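PDB 6WM6: extracellular solute-binding protein, family 5 from Chelativorans sp., which binds EDTA and various other aminopolycarboxylates in the periplasm, probably as the solute-binding component of an ABC transporter that imports them. Local coordinates for residues P79-A84 with F187-P192; A216-P221 with V236-W241; Y307-N312 with A326-I331; M351-F356 with A364-A369. All coordinates share one frame; numbering follows the deposited sequence.

Interaction 1 (P79-A84 with F187-P192); sequences PIVPSA and FMFLYP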
# COMPACT_ATOMS: atom_id res chain seq x y z
N PRO A 79 -7.22 -12.13 -9.27
CA PRO A 79 -7.37 -13.33 -10.12
C PRO A 79 -8.22 -13.13 -11.35
O PRO A 79 -8.21 -14.01 -12.21
CB PRO A 79 -7.99 -14.36 -9.18
CG PRO A 79 -7.62 -13.88 -7.80
CD PRO A 79 -7.70 -12.37 -7.91
N ILE A 80 -8.97 -12.03 -11.46
CA ILE A 80 -9.85 -11.80 -12.59
C ILE A 80 -9.46 -10.61 -13.45
O ILE A 80 -9.92 -10.50 -14.60
CB ILE A 80 -11.33 -11.70 -12.16
CG1 ILE A 80 -11.66 -10.32 -11.62
CG2 ILE A 80 -11.66 -12.77 -11.13
CD1 ILE A 80 -13.15 -10.11 -11.37
N VAL A 81 -8.63 -9.70 -12.97
CA VAL A 81 -8.32 -8.45 -13.67
C VAL A 81 -6.93 -8.58 -14.29
O VAL A 81 -5.97 -8.89 -13.57
CB VAL A 81 -8.37 -7.27 -12.69
CG1 VAL A 81 -7.86 -6.00 -13.37
CG2 VAL A 81 -9.76 -7.05 -12.17
N PRO A 82 -6.78 -8.35 -15.60
CA PRO A 82 -5.43 -8.40 -16.19
C PRO A 82 -4.69 -7.10 -15.96
O PRO A 82 -5.28 -6.02 -15.85
CB PRO A 82 -5.71 -8.63 -17.68
CG PRO A 82 -7.11 -8.20 -17.91
CD PRO A 82 -7.83 -8.15 -16.60
N SER A 83 -3.36 -7.21 -15.87
CA SER A 83 -2.47 -6.11 -15.52
C SER A 83 -1.36 -6.02 -16.56
O SER A 83 -0.79 -7.03 -16.95
CB SER A 83 -1.81 -6.31 -14.14
OG SER A 83 -2.78 -6.52 -13.12
N ALA A 84 -0.98 -4.79 -16.96
CA ALA A 84 0.16 -4.65 -17.87
C ALA A 84 1.46 -5.07 -17.20
O ALA A 84 2.26 -5.81 -17.80
CB ALA A 84 0.24 -3.21 -18.40
N PHE A 187 -2.12 1.26 -16.45
CA PHE A 187 -2.83 0.10 -16.97
C PHE A 187 -2.56 -1.15 -16.13
O PHE A 187 -2.49 -2.26 -16.66
CB PHE A 187 -2.52 -0.13 -18.45
CG PHE A 187 -2.70 1.10 -19.28
CD1 PHE A 187 -3.97 1.55 -19.60
CD2 PHE A 187 -1.62 1.80 -19.72
CE1 PHE A 187 -4.15 2.70 -20.36
CE2 PHE A 187 -1.79 2.95 -20.48
CZ PHE A 187 -3.06 3.40 -20.78
N MET A 188 -2.45 -0.99 -14.81
CA MET A 188 -2.24 -2.13 -13.94
C MET A 188 -3.52 -2.90 -13.68
O MET A 188 -3.47 -4.02 -13.16
CB MET A 188 -1.58 -1.72 -12.62
CG MET A 188 -1.06 -2.91 -11.82
SD MET A 188 -0.01 -2.49 -10.42
CE MET A 188 1.45 -1.93 -11.26
N PHE A 189 -4.67 -2.31 -14.00
CA PHE A 189 -5.96 -2.95 -13.80
C PHE A 189 -6.82 -2.61 -15.01
O PHE A 189 -7.19 -1.45 -15.20
CB PHE A 189 -6.63 -2.46 -12.52
CG PHE A 189 -5.77 -2.63 -11.29
CD1 PHE A 189 -5.70 -3.83 -10.64
CD2 PHE A 189 -5.04 -1.55 -10.83
CE1 PHE A 189 -4.87 -3.97 -9.52
CE2 PHE A 189 -4.22 -1.69 -9.70
CZ PHE A 189 -4.15 -2.90 -9.07
N LEU A 190 -7.11 -3.60 -15.84
CA LEU A 190 -7.92 -3.41 -17.04
C LEU A 190 -9.28 -4.07 -16.86
O LEU A 190 -9.40 -5.15 -16.28
CB LEU A 190 -7.21 -4.01 -18.26
CG LEU A 190 -5.93 -3.30 -18.68
CD1 LEU A 190 -5.20 -4.10 -19.74
CD2 LEU A 190 -6.25 -1.91 -19.19
N TYR A 191 -10.31 -3.41 -17.40
CA TYR A 191 -11.71 -3.82 -17.30
C TYR A 191 -12.29 -4.01 -18.69
O TYR A 191 -11.84 -3.39 -19.66
CB TYR A 191 -12.50 -2.79 -16.48
CG TYR A 191 -11.95 -2.73 -15.07
CD1 TYR A 191 -12.41 -3.61 -14.09
CD2 TYR A 191 -10.92 -1.86 -14.72
CE1 TYR A 191 -11.89 -3.61 -12.82
CE2 TYR A 191 -10.39 -1.85 -13.43
CZ TYR A 191 -10.89 -2.73 -12.49
OH TYR A 191 -10.35 -2.76 -11.20
N PRO A 192 -13.31 -4.87 -18.84
CA PRO A 192 -13.81 -5.18 -20.19
C PRO A 192 -14.68 -4.06 -20.77
O PRO A 192 -15.88 -3.92 -20.44
CB PRO A 192 -14.60 -6.47 -19.97
CG PRO A 192 -15.06 -6.38 -18.54
CD PRO A 192 -13.89 -5.76 -17.82
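Two loop segments of the family 5 solute-binding protein fold lie against each other here in opposite directions, bonded much like strands although neither is a regular strand. Three hydrogen bonds do the joining. Leu190 N donates to Pro82 O at 3.0 Å, approaching nearly along the C=O axis. At the other end Ala84 N reaches Phe187 O at 3.0 Å with a straight 160° at the hydrogen, and between them the hydroxyl Ser83 OG donates to Met188 O over only 2.6 Å. That hydroxyl stands anti to its own carbonyl carbon (chi1 -55°), which drops it into the plane of the Met188 carbonyl. An alanine here, lacking the hydroxyl that bonds Met188 O, would probably slacken the pairing between the two outer backbone bonds.

The apolar contacts are led by Val81. Val81 CG1, anti to the backbone N, lies 3.8 Å from Phe189 CB, at the edge of the Phe189 ring and near its plane, while Val81 CG2 meets Tyr191 CE1 obliquely at 4.1 Å. The Phe187 ring turns from the loop 79-84 into a cluster with Phe134, Tyr115 and His157, so helix 131-141 is tied in as well. The buried Leu190 O finds no polar partner in the model: Val81 CG1 and Pro82 CD each lie 3.4 Å from it.

Interaction 2 (A216-P221 with V236-W241); sequences AWSGGP and VPNPKW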
# COMPACT_ATOMS: atom_id res chain seq x y z
N ALA A 216 -19.14 -10.87 -13.51
CA ALA A 216 -19.39 -12.12 -14.20
C ALA A 216 -18.28 -12.46 -15.20
O ALA A 216 -18.21 -13.60 -15.67
CB ALA A 216 -20.73 -12.06 -14.94
N TRP A 217 -17.40 -11.52 -15.47
CA TRP A 217 -16.35 -11.61 -16.48
C TRP A 217 -15.00 -11.84 -15.81
O TRP A 217 -14.83 -11.68 -14.60
CB TRP A 217 -16.32 -10.28 -17.27
CG TRP A 217 -16.29 -9.09 -16.34
CD1 TRP A 217 -17.38 -8.36 -15.94
CD2 TRP A 217 -15.16 -8.54 -15.67
NE1 TRP A 217 -16.98 -7.38 -15.06
CE2 TRP A 217 -15.63 -7.46 -14.88
CE3 TRP A 217 -13.79 -8.83 -15.67
CZ2 TRP A 217 -14.76 -6.69 -14.08
CZ3 TRP A 217 -12.94 -8.05 -14.87
CH2 TRP A 217 -13.44 -7.00 -14.10
N SER A 218 -14.02 -12.20 -16.64
CA SER A 218 -12.65 -12.31 -16.18
C SER A 218 -11.69 -12.18 -17.34
O SER A 218 -12.00 -12.59 -18.46
CB SER A 218 -12.43 -13.68 -15.51
OG SER A 218 -11.06 -13.83 -15.20
N GLY A 219 -10.51 -11.62 -17.06
CA GLY A 219 -9.38 -11.68 -17.97
C GLY A 219 -8.19 -12.37 -17.35
O GLY A 219 -7.04 -12.18 -17.78
N GLY A 220 -8.46 -13.16 -16.30
CA GLY A 220 -7.42 -13.83 -15.54
C GLY A 220 -7.67 -15.31 -15.40
O GLY A 220 -8.55 -15.88 -16.05
N PRO A 221 -6.93 -15.96 -14.51
CA PRO A 221 -7.02 -17.43 -14.40
C PRO A 221 -8.30 -17.92 -13.76
O PRO A 221 -8.68 -19.07 -14.01
CB PRO A 221 -5.78 -17.80 -13.56
CG PRO A 221 -5.47 -16.54 -12.80
CD PRO A 221 -5.77 -15.43 -13.77
N VAL A 236 -13.86 -19.99 -9.68
CA VAL A 236 -13.57 -21.22 -10.40
C VAL A 236 -12.67 -20.86 -11.57
O VAL A 236 -12.56 -19.69 -11.94
CB VAL A 236 -14.88 -21.90 -10.91
CG1 VAL A 236 -15.72 -22.36 -9.71
CG2 VAL A 236 -15.67 -20.94 -11.81
N PRO A 237 -12.03 -21.85 -12.19
CA PRO A 237 -11.19 -21.55 -13.36
C PRO A 237 -11.96 -20.82 -14.44
O PRO A 237 -13.13 -21.10 -14.70
CB PRO A 237 -10.73 -22.91 -13.85
CG PRO A 237 -10.78 -23.77 -12.62
CD PRO A 237 -11.96 -23.29 -11.83
N ASN A 238 -11.28 -19.88 -15.07
CA ASN A 238 -11.74 -19.27 -16.32
C ASN A 238 -11.36 -20.22 -17.45
O ASN A 238 -10.16 -20.37 -17.74
CB ASN A 238 -11.06 -17.91 -16.45
CG ASN A 238 -11.28 -17.27 -17.80
OD1 ASN A 238 -12.04 -17.78 -18.66
ND2 ASN A 238 -10.65 -16.13 -18.01
N PRO A 239 -12.33 -20.86 -18.11
CA PRO A 239 -11.99 -21.83 -19.16
C PRO A 239 -11.26 -21.23 -20.34
O PRO A 239 -10.65 -21.98 -21.12
CB PRO A 239 -13.36 -22.38 -19.60
CG PRO A 239 -14.35 -21.91 -18.63
CD PRO A 239 -13.77 -20.76 -17.86
N LYS A 240 -11.31 -19.91 -20.51
CA LYS A 240 -10.62 -19.23 -21.60
C LYS A 240 -9.34 -18.54 -21.13
O LYS A 240 -8.78 -17.71 -21.85
CB LYS A 240 -11.55 -18.25 -22.29
CG LYS A 240 -12.75 -18.91 -22.97
CD LYS A 240 -13.43 -17.94 -23.93
CE LYS A 240 -14.71 -18.51 -24.54
NZ LYS A 240 -14.44 -19.72 -25.36
N TRP A 241 -8.83 -18.88 -19.94
CA TRP A 241 -7.55 -18.34 -19.52
C TRP A 241 -6.48 -18.67 -20.56
O TRP A 241 -6.35 -19.81 -21.02
CB TRP A 241 -7.17 -18.93 -18.15
CG TRP A 241 -5.77 -18.63 -17.67
CD1 TRP A 241 -4.86 -19.56 -17.26
CD2 TRP A 241 -5.13 -17.35 -17.53
NE1 TRP A 241 -3.71 -18.94 -16.87
CE2 TRP A 241 -3.84 -17.58 -17.00
CE3 TRP A 241 -5.53 -16.01 -17.77
CZ2 TRP A 241 -2.94 -16.55 -16.74
CZ3 TRP A 241 -4.62 -15.00 -17.53
CH2 TRP A 241 -3.35 -15.27 -17.01
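The backbone of 236-241 leaves its strand at Pro237 and closes a type I turn from Asn238 to Trp241, while the loop 216-221 passes alongside and is joined to it by Asn238 N donating to Pro221 O at 2.9 Å. That bond is almost straight at the hydrogen (175°), yet the donor sits above the carbonyl plane.

Asn238 grips the loop a second time through its side chain. With CG anti to the backbone N, its ND2 donates to Gly220 O at 2.9 Å, in the plane of both the carbonyl and its own amide; its OD1 takes Lys240 N in an Asx turn. The same amide thus ties its own turn to the neighbouring loop. On the loop side, Ser218 OG accepts from Gly220 N in an ST turn and also bonds to Tyr222 O.

Trp241 supplies the apolar half. Pro221 CA lies over the five-membered ring of Trp241, 3.8 Å from its centroid, in a CH-pi contact, and Pro221 CD rests 4.0 Å from Trp241 CZ3. At the ring's edge is Gly219 O, which bonds to Tyr242 OH, and the indole NE1 is held by Lys245 O.

The contact closes the open end of the antiparallel pair 222-228 and 232-237, with the loop 216-221 bringing the chain in from helix 202-212 to the sheet-edge strand 222-228.

Interaction 3 (Y307-N312 with A326-I331); sequences YFMGLN and AVLTAI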
# COMPACT_ATOMS: atom_id res chain seq x y z
N TYR A 307 5.04 2.62 9.70
CA TYR A 307 4.49 3.40 10.77
C TYR A 307 5.11 4.79 10.79
O TYR A 307 6.31 4.97 10.52
CB TYR A 307 4.78 2.78 12.12
CG TYR A 307 3.96 1.58 12.48
CD1 TYR A 307 2.58 1.66 12.60
CD2 TYR A 307 4.56 0.35 12.73
CE1 TYR A 307 1.83 0.56 12.92
CE2 TYR A 307 3.81 -0.77 13.10
CZ TYR A 307 2.44 -0.63 13.18
OH TYR A 307 1.67 -1.74 13.52
N PHE A 308 4.29 5.77 11.17
CA PHE A 308 4.73 7.14 11.33
C PHE A 308 3.95 7.76 12.48
O PHE A 308 2.87 7.29 12.87
CB PHE A 308 4.50 7.96 10.06
CG PHE A 308 3.04 8.13 9.68
CD1 PHE A 308 2.24 9.03 10.35
CD2 PHE A 308 2.48 7.43 8.62
CE1 PHE A 308 0.89 9.21 10.00
CE2 PHE A 308 1.15 7.61 8.26
CZ PHE A 308 0.36 8.50 8.95
N MET A 309 4.48 8.88 12.98
CA MET A 309 3.71 9.81 13.80
C MET A 309 3.64 11.13 13.04
O MET A 309 4.67 11.74 12.75
CB MET A 309 4.34 10.05 15.16
CG MET A 309 3.40 10.85 16.06
SD MET A 309 4.10 11.27 17.66
CE MET A 309 5.40 12.41 17.18
N GLY A 310 2.43 11.57 12.74
CA GLY A 310 2.22 12.86 12.13
C GLY A 310 1.93 13.91 13.19
O GLY A 310 1.39 13.61 14.26
N LEU A 311 2.30 15.14 12.90
CA LEU A 311 2.19 16.26 13.82
C LEU A 311 1.38 17.35 13.13
O LEU A 311 1.63 17.67 11.97
CB LEU A 311 3.57 16.78 14.25
CG LEU A 311 4.48 15.74 14.89
CD1 LEU A 311 5.32 15.02 13.84
CD2 LEU A 311 5.40 16.38 15.94
N ASN A 312 0.41 17.91 13.85
CA ASN A 312 -0.52 18.86 13.23
C ASN A 312 0.14 20.23 13.12
O ASN A 312 0.08 21.05 14.03
CB ASN A 312 -1.78 18.93 14.08
CG ASN A 312 -2.84 19.77 13.45
OD1 ASN A 312 -2.59 20.44 12.45
ND2 ASN A 312 -4.04 19.71 14.00
N ALA A 326 11.15 19.62 19.27
CA ALA A 326 11.46 19.17 20.62
C ALA A 326 10.85 17.80 20.90
O ALA A 326 11.52 16.90 21.43
CB ALA A 326 10.97 20.18 21.65
N VAL A 327 9.59 17.61 20.52
CA VAL A 327 8.94 16.31 20.70
C VAL A 327 9.70 15.23 19.95
O VAL A 327 9.98 14.15 20.50
CB VAL A 327 7.46 16.39 20.29
CG1 VAL A 327 6.86 15.00 20.05
CG2 VAL A 327 6.68 17.17 21.35
N LEU A 328 10.04 15.49 18.69
CA LEU A 328 10.71 14.46 17.90
C LEU A 328 12.09 14.14 18.45
O LEU A 328 12.53 12.98 18.39
CB LEU A 328 10.80 14.85 16.44
CG LEU A 328 9.46 15.05 15.70
CD1 LEU A 328 9.72 15.21 14.22
CD2 LEU A 328 8.52 13.91 16.01
N THR A 329 12.78 15.13 19.01
CA THR A 329 14.11 14.91 19.58
C THR A 329 14.03 14.09 20.86
O THR A 329 14.90 13.24 21.11
CB THR A 329 14.76 16.27 19.82
OG1 THR A 329 14.91 16.95 18.57
CG2 THR A 329 16.14 16.14 20.47
N ALA A 330 13.00 14.31 21.67
CA ALA A 330 12.83 13.56 22.91
C ALA A 330 12.42 12.12 22.68
O ALA A 330 12.72 11.24 23.51
CB ALA A 330 11.77 14.26 23.77
N ILE A 331 11.72 11.82 21.58
CA ILE A 331 11.33 10.44 21.31
C ILE A 331 12.59 9.60 21.15
O ILE A 331 13.53 9.98 20.45
CB ILE A 331 10.42 10.39 20.07
CG1 ILE A 331 9.07 10.98 20.42
CG2 ILE A 331 10.30 8.98 19.54
CD1 ILE A 331 8.15 11.18 19.23
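A helix packed on one face of a beta sheet is what this contact is made of: strand 305-311, which lies between strands 456-462 and 524-537, faces helix 321-330, the next helix along the chain. The two short axes run nearly antiparallel, at 158°, with a closest approach of 11.2 Å, so the backbones stay well apart and side chains alone bridge the gap.

Met309 does most of the reaching. Its chain is extended through chi1 and chi2 and then bends at the sulphur (chi3 67°), which turns the terminal methyl toward the end of the helix. Met309 CE sits among three branches there: Ile331 CD1 at 3.6 Å, Leu328 CD2 at 3.7 Å and Val327 CG1 at 4.1 Å. Val327 and Leu328 belong to the helix, and Ile331, four residues after Val327, is the first residue past its end. Leu311, on the same side of the strand two residues on, meets Leu328 tip to tip. Its chi2 of 89° brings both methyls to bear, and Leu311 CD1 and CD2 are each 4.0 Å from Leu328 CD2, the methyl that Met309 also touches.

No hydrogen bond crosses, and all five touching residues are buried. Met309 also leans on Ile425 of helix 416-429 and on Leu456 and Leu458, while Leu328 and Ile331 rest on Phe525. Such apolar seams between sheet and covering helices are typical of the alpha/beta lobes of periplasmic binding proteins.

Interaction 4 (M351-F356 with A364-A369); sequences MGSVMF and ADRRGA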
# COMPACT_ATOMS: atom_id res chain seq x y z
N MET A 351 13.33 3.23 10.02
CA MET A 351 13.07 4.01 8.82
C MET A 351 13.23 5.48 9.16
O MET A 351 12.44 6.03 9.95
CB MET A 351 11.69 3.73 8.25
CG MET A 351 11.47 4.47 6.93
SD MET A 351 10.00 3.81 6.12
CE MET A 351 9.68 5.13 4.94
N GLY A 352 14.26 6.11 8.61
CA GLY A 352 14.56 7.49 8.92
C GLY A 352 14.34 8.45 7.77
O GLY A 352 14.91 9.53 7.74
N SER A 353 13.51 8.06 6.81
CA SER A 353 13.10 8.88 5.68
C SER A 353 11.58 8.85 5.61
O SER A 353 10.95 7.90 6.07
CB SER A 353 13.66 8.22 4.41
OG SER A 353 13.10 8.76 3.22
N VAL A 354 10.99 9.90 5.03
CA VAL A 354 9.55 9.92 4.76
C VAL A 354 9.25 9.74 3.29
O VAL A 354 8.09 9.84 2.88
CB VAL A 354 8.84 11.16 5.35
CG1 VAL A 354 8.89 11.13 6.86
CG2 VAL A 354 9.43 12.45 4.81
N MET A 355 10.25 9.43 2.48
CA MET A 355 10.04 9.24 1.06
C MET A 355 10.60 7.94 0.50
O MET A 355 10.19 7.55 -0.61
CB MET A 355 10.59 10.41 0.26
CG MET A 355 9.77 11.66 0.58
SD MET A 355 10.22 13.05 -0.42
CE MET A 355 9.27 14.31 0.42
N PHE A 356 11.48 7.26 1.22
CA PHE A 356 12.12 6.04 0.75
C PHE A 356 12.11 5.01 1.87
O PHE A 356 12.44 5.33 3.02
CB PHE A 356 13.59 6.30 0.41
CG PHE A 356 13.81 7.42 -0.57
CD1 PHE A 356 13.61 7.23 -1.94
CD2 PHE A 356 14.25 8.66 -0.14
CE1 PHE A 356 13.85 8.26 -2.84
CE2 PHE A 356 14.48 9.69 -1.05
CZ PHE A 356 14.28 9.48 -2.39
N ALA A 364 18.22 7.49 3.22
CA ALA A 364 19.22 7.83 4.23
C ALA A 364 18.46 8.15 5.51
O ALA A 364 17.27 8.45 5.47
CB ALA A 364 20.07 9.04 3.81
N ASP A 365 19.16 8.09 6.64
CA ASP A 365 18.57 8.40 7.95
C ASP A 365 18.58 9.92 8.17
O ASP A 365 19.35 10.49 8.94
CB ASP A 365 19.27 7.66 9.09
CG ASP A 365 18.57 7.89 10.42
OD1 ASP A 365 17.47 8.48 10.40
OD2 ASP A 365 19.13 7.48 11.46
N ARG A 366 17.67 10.58 7.46
CA ARG A 366 17.50 12.02 7.57
C ARG A 366 16.85 12.41 8.89
O ARG A 366 17.07 13.53 9.39
CB ARG A 366 16.70 12.50 6.36
CG ARG A 366 17.50 12.26 5.08
CD ARG A 366 16.83 12.67 3.74
NE ARG A 366 17.80 12.40 2.69
CZ ARG A 366 17.76 11.39 1.83
NH1 ARG A 366 16.71 10.58 1.77
NH2 ARG A 366 18.76 11.20 0.99
N ARG A 367 16.08 11.51 9.48
CA ARG A 367 15.52 11.67 10.82
C ARG A 367 16.63 11.84 11.86
O ARG A 367 16.69 12.85 12.58
CB ARG A 367 14.67 10.42 11.10
CG ARG A 367 13.96 10.36 12.45
CD ARG A 367 13.30 9.00 12.62
NE ARG A 367 14.24 7.95 12.97
CZ ARG A 367 13.91 6.73 13.36
NH1 ARG A 367 12.65 6.37 13.41
NH2 ARG A 367 14.85 5.87 13.72
N GLY A 368 17.53 10.87 11.93
CA GLY A 368 18.60 10.92 12.91
C GLY A 368 19.60 12.02 12.65
O GLY A 368 20.18 12.56 13.59
N ALA A 369 19.80 12.38 11.38
CA ALA A 369 20.70 13.47 11.05
C ALA A 369 20.27 14.77 11.71
O ALA A 369 21.10 15.65 11.95
CB ALA A 369 20.77 13.66 9.54
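The start of the short, weakly bonded helix 366-369 is capped here, with the loop 351-356 lying beside it. Arg367 N donates to Gly352 O at 2.9 Å, in the carbonyl plane and on a lone pair. Asp365 holds the N-cap position: its OD1 accepts from Gly368 N at 2.8 Å, met from above the carboxylate plane. Asp365 OD1 also lies 3.4 Å from Gly352 CA, so close that a CB on this glycine would collide with it.

Alongside this helix cap runs a second motif, an ST turn and ST motif in which Ser353 OG, anti to its backbone N, accepts from Met355 N and Phe356 N, each at 3.0 Å, and also bonds to Asp515 OD2. An alanine here would probably loosen the turn, since both amides and the carboxylate would lose their common hydroxyl.

Arg366 runs extended from CG to NE and brings NH1 within 3.7 Å of Phe356 CD2, the ring and guanidinium planes 58° apart. Its charge is answered by Asp515 and Glu516 of helix 504-521. Arg367 bends at chi3 instead, laying one guanidinium face over Met351 O, while its NH1 bonds to Pro526 O.

How the interactions relate
All four contacts are largely buried, but they fall into two pairs on opposite sides of the chain's centre. Interactions 1 and 2 touch: Ile80 O lies 2.8 Å from Gly219 N, a probable hydrogen bond, and Tyr191 packs on Trp217, so the two form one continuous patch of loops beside strands 222-228 and 232-237. Interactions 3 and 4 have centres about 13 Å apart without touching, yet both abut strand 524-537. Chemistry follows place. Interaction 3, between sheet and helix, is wholly apolar; contacts 1 and 2 combine backbone-led hydrogen bonds with small apolar patches; interaction 4 adds one arginine, Arg366, paired with carboxylates, while Arg367 bonds to a backbone carbonyl, and its Asp365 is exposed.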